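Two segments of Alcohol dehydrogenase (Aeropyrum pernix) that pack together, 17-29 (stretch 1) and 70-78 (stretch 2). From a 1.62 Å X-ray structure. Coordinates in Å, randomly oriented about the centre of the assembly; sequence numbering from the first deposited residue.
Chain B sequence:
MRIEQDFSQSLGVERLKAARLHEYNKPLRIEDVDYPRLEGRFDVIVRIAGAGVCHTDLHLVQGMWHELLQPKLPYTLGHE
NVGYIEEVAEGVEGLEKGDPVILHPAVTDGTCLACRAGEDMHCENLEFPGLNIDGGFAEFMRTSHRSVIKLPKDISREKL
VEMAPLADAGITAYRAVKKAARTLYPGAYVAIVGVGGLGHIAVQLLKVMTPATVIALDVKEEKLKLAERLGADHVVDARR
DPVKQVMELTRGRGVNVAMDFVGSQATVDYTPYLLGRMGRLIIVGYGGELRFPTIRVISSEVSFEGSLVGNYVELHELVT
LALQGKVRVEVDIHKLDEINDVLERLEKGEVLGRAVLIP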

# COMPACT_ATOMS: atom_id res chain seq x y z
N LYS B 17 35.54 -8.26 31.55
CA LYS B 17 35.03 -9.63 31.38
C LYS B 17 34.15 -9.70 30.13
O LYS B 17 33.39 -8.76 29.86
CB LYS B 17 34.20 -10.07 32.59
CG LYS B 17 35.05 -10.49 33.79
CD LYS B 17 36.00 -11.66 33.46
CE LYS B 17 36.84 -12.08 34.67
NZ LYS B 17 38.14 -12.69 34.27
N ALA B 18 34.24 -10.81 29.39
CA ALA B 18 33.36 -11.04 28.23
C ALA B 18 33.05 -12.53 28.02
O ALA B 18 33.87 -13.37 28.34
CB ALA B 18 33.99 -10.46 26.98
N ALA B 19 31.90 -12.85 27.42
CA ALA B 19 31.58 -14.24 27.05
C ALA B 19 31.84 -14.42 25.56
O ALA B 19 31.17 -13.77 24.71
CB ALA B 19 30.13 -14.56 27.40
N ARG B 20 32.83 -15.25 25.21
CA ARG B 20 33.31 -15.31 23.83
C ARG B 20 33.26 -16.67 23.22
O ARG B 20 33.52 -17.67 23.89
CB ARG B 20 34.72 -14.77 23.72
CG ARG B 20 34.92 -13.50 24.53
CD ARG B 20 36.22 -12.84 24.21
NE ARG B 20 36.10 -11.94 23.06
CZ ARG B 20 37.12 -11.55 22.31
NH1 ARG B 20 38.37 -12.00 22.55
NH2 ARG B 20 36.91 -10.72 21.33
N LEU B 21 32.90 -16.68 21.94
CA LEU B 21 32.88 -17.88 21.13
C LEU B 21 34.27 -18.09 20.55
O LEU B 21 34.71 -17.29 19.73
CB LEU B 21 31.85 -17.73 19.99
CG LEU B 21 31.48 -18.96 19.16
CD1 LEU B 21 30.23 -18.61 18.37
CD2 LEU B 21 32.57 -19.40 18.19
N HIS B 22 34.94 -19.16 20.98
CA HIS B 22 36.22 -19.59 20.40
C HIS B 22 36.07 -20.78 19.47
O HIS B 22 36.76 -20.87 18.47
CB HIS B 22 37.22 -20.00 21.48
CG HIS B 22 37.79 -18.85 22.25
ND1 HIS B 22 39.08 -18.40 22.07
CD2 HIS B 22 37.24 -18.06 23.21
CE1 HIS B 22 39.31 -17.40 22.90
NE2 HIS B 22 38.21 -17.17 23.60
N GLU B 23 35.17 -21.69 19.83
CA GLU B 23 34.93 -22.89 19.05
C GLU B 23 33.45 -23.20 19.06
O GLU B 23 32.80 -23.11 20.10
CB GLU B 23 35.67 -24.10 19.66
CG GLU B 23 37.06 -23.83 20.20
CD GLU B 23 37.54 -24.89 21.17
OE1 GLU B 23 37.78 -24.56 22.36
OE2 GLU B 23 37.68 -26.06 20.74
N TYR B 24 32.96 -23.62 17.90
CA TYR B 24 31.58 -24.06 17.73
C TYR B 24 31.30 -25.34 18.50
O TYR B 24 32.21 -26.16 18.69
CB TYR B 24 31.24 -24.20 16.26
CG TYR B 24 31.37 -22.89 15.52
CD1 TYR B 24 32.35 -22.68 14.56
CD2 TYR B 24 30.51 -21.82 15.82
CE1 TYR B 24 32.47 -21.46 13.89
CE2 TYR B 24 30.63 -20.62 15.17
CZ TYR B 24 31.59 -20.42 14.22
OH TYR B 24 31.68 -19.20 13.58
N ASN B 25 30.05 -25.48 18.96
CA ASN B 25 29.60 -26.64 19.73
C ASN B 25 30.31 -26.89 21.04
O ASN B 25 30.41 -28.03 21.51
CB ASN B 25 29.55 -27.86 18.82
CG ASN B 25 28.47 -27.74 17.79
OD1 ASN B 25 27.29 -27.52 18.14
ND2 ASN B 25 28.84 -27.85 16.52
N LYS B 26 30.76 -25.80 21.65
CA LYS B 26 31.37 -25.81 22.98
C LYS B 26 30.81 -24.63 23.79
O LYS B 26 30.28 -23.68 23.19
CB LYS B 26 32.90 -25.73 22.83
CG LYS B 26 33.57 -27.12 22.90
CD LYS B 26 34.67 -27.28 21.85
CE LYS B 26 34.95 -28.76 21.55
NZ LYS B 26 35.16 -29.60 22.77
N PRO B 27 30.91 -24.68 25.12
CA PRO B 27 30.46 -23.56 25.96
C PRO B 27 31.22 -22.27 25.57
O PRO B 27 32.38 -22.34 25.13
CB PRO B 27 30.85 -23.99 27.37
CG PRO B 27 30.96 -25.47 27.28
CD PRO B 27 31.46 -25.78 25.93
N LEU B 28 30.58 -21.12 25.72
CA LEU B 28 31.33 -19.87 25.56
C LEU B 28 32.37 -19.77 26.68
O LEU B 28 32.19 -20.33 27.78
CB LEU B 28 30.39 -18.65 25.62
CG LEU B 28 29.31 -18.71 24.55
CD1 LEU B 28 28.25 -17.60 24.87
CD2 LEU B 28 29.84 -18.58 23.12
N ARG B 29 33.44 -19.05 26.39
CA ARG B 29 34.48 -18.81 27.38
C ARG B 29 34.30 -17.46 28.06
O ARG B 29 34.13 -16.43 27.39
CB ARG B 29 35.86 -18.96 26.73
CG ARG B 29 36.14 -20.44 26.43
CD ARG B 29 36.79 -20.76 25.10
NE ARG B 29 38.20 -20.42 25.11
CZ ARG B 29 39.16 -21.05 24.44
NH1 ARG B 29 38.90 -22.10 23.66
NH2 ARG B 29 40.40 -20.62 24.54
N GLN B 70 31.01 -15.79 8.06
CA GLN B 70 32.44 -16.09 8.21
C GLN B 70 33.19 -15.14 9.17
O GLN B 70 34.12 -14.43 8.74
CB GLN B 70 33.13 -16.16 6.82
N PRO B 71 32.81 -15.12 10.45
CA PRO B 71 33.39 -14.18 11.41
C PRO B 71 34.75 -14.66 11.88
O PRO B 71 35.01 -15.87 11.89
CB PRO B 71 32.42 -14.22 12.59
CG PRO B 71 31.89 -15.64 12.56
CD PRO B 71 31.80 -16.00 11.10
N LYS B 72 35.59 -13.73 12.30
CA LYS B 72 36.86 -14.10 12.91
C LYS B 72 36.63 -14.52 14.36
O LYS B 72 35.99 -13.81 15.12
CB LYS B 72 37.85 -12.92 12.83
CG LYS B 72 39.21 -13.17 13.47
CD LYS B 72 40.11 -11.93 13.35
CE LYS B 72 40.14 -11.12 14.64
NZ LYS B 72 39.43 -9.80 14.55
N LEU B 73 37.14 -15.70 14.71
CA LEU B 73 37.08 -16.22 16.08
C LEU B 73 38.39 -15.91 16.82
O LEU B 73 39.46 -15.88 16.17
CB LEU B 73 36.83 -17.73 16.09
CG LEU B 73 35.66 -18.24 15.24
CD1 LEU B 73 35.39 -19.70 15.52
CD2 LEU B 73 34.43 -17.41 15.55
N PRO B 74 38.35 -15.64 18.13
CA PRO B 74 37.11 -15.48 18.92
C PRO B 74 36.43 -14.12 18.83
O PRO B 74 37.04 -13.12 18.45
CB PRO B 74 37.62 -15.66 20.35
CG PRO B 74 39.02 -15.14 20.31
CD PRO B 74 39.55 -15.53 18.98
N TYR B 75 35.14 -14.11 19.20
CA TYR B 75 34.40 -12.86 19.37
C TYR B 75 33.34 -12.99 20.44
O TYR B 75 32.86 -14.08 20.76
CB TYR B 75 33.78 -12.37 18.07
CG TYR B 75 32.63 -13.17 17.47
CD1 TYR B 75 31.33 -12.67 17.48
CD2 TYR B 75 32.86 -14.39 16.85
CE1 TYR B 75 30.27 -13.38 16.88
CE2 TYR B 75 31.83 -15.10 16.26
CZ TYR B 75 30.54 -14.59 16.28
OH TYR B 75 29.54 -15.32 15.66
N THR B 76 32.97 -11.84 20.99
CA THR B 76 32.03 -11.77 22.08
C THR B 76 30.61 -11.75 21.53
O THR B 76 30.31 -11.01 20.58
CB THR B 76 32.28 -10.46 22.80
OG1 THR B 76 33.61 -10.51 23.35
CG2 THR B 76 31.37 -10.30 24.01
N LEU B 77 29.76 -12.59 22.10
CA LEU B 77 28.37 -12.63 21.60
C LEU B 77 27.55 -11.55 22.32
O LEU B 77 28.04 -10.86 23.24
CB LEU B 77 27.73 -14.01 21.82
CG LEU B 77 28.28 -15.21 21.04
CD1 LEU B 77 27.18 -16.31 20.86
CD2 LEU B 77 29.06 -14.94 19.78
N GLY B 78 26.30 -11.41 21.89
CA GLY B 78 25.27 -10.60 22.59
C GLY B 78 24.81 -9.46 21.69
O GLY B 78 25.55 -8.48 21.52
O HOH W 1 29.41 -17.71 13.87

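This is a short antiparallel β pairing, three backbone hydrogen bonds long, with an arginine–threonine bond on one face of the sheet, a leucine cluster with tyrosines on the other, and a proline packed on a histidine ring just beyond the paired strand residues.

The backbone sets the register. L21 and Y75 form the hydrogen-bonded pair, L21 N giving to Y75 O at 2.9 Å and Y75 N returning to L21 O at 3.3 Å. One step along, R20 and T76 are the non-hydrogen-bonded pair, their CA atoms only 4.2 Å apart, and beyond them L77 N donates to A19 O at 3.2 Å. The same carbonyls also receive CA-H...O contacts: T76 CA lies 3.4 Å from A19 O, R20 CA 3.3 Å from Y75 O, and P74 CA 3.1 Å from L21 O. The last is instructive, because proline has no N-H to offer, yet its CA still meets the neighbouring strand; the rule is that proline fits beside a strand end where no N-H is called for. R20 N bonds R29 O at 2.8 Å and R20 O bonds R29 N at 2.9 Å, so at R20 the strand turns its backbone polar groups to R29, while those of L21 and A19 O turn to stretch 2.

Alternation then sorts the side chains. R20 and T76 share a face, and their close pairing lets R20 NE donate to T76 OG1 at 2.9 Å, with the hydroxyl near the guanidinium plane, where the N-H points; a non-hydrogen-bonded pair this close suits a side-chain bond across it. P74 O lies over a face of the same group, 3.8 Å from R20 NH2, too far and wrongly placed to count as a hydrogen bond. A18 CB adds a methyl contact, 3.7 Å from T76 OG1.

L21 and Y75 occupy the opposite face. L21 is the hub there: its CD2 meets L73 CD2 at 3.8 Å, its CB meets L77 CD2 at 4.0 Å, and its CD1 approaches Y75 CE2 at 4.4 Å. L28 CD2 extends the apolar patch to L77 CD1 at 4.2 Å, while Y24 CE1 packs against L73 CD1 at 3.8 Å. The tyrosine hydroxyls are linked through one water, 2.7 Å from Y24 OH and 3.0 Å from Y75 OH, which gives these polar ends a shared partner beside the leucines.

Past the strands, P74, preceded by a cis peptide bond, lies over the H22 ring. P74 CB sits 3.5 Å from the centroid of the H22 ring and only 7° off its normal, a CH-π contact. The CA-to-CB bond of H22 points away from stretch 2, but its ring comes back to meet the proline.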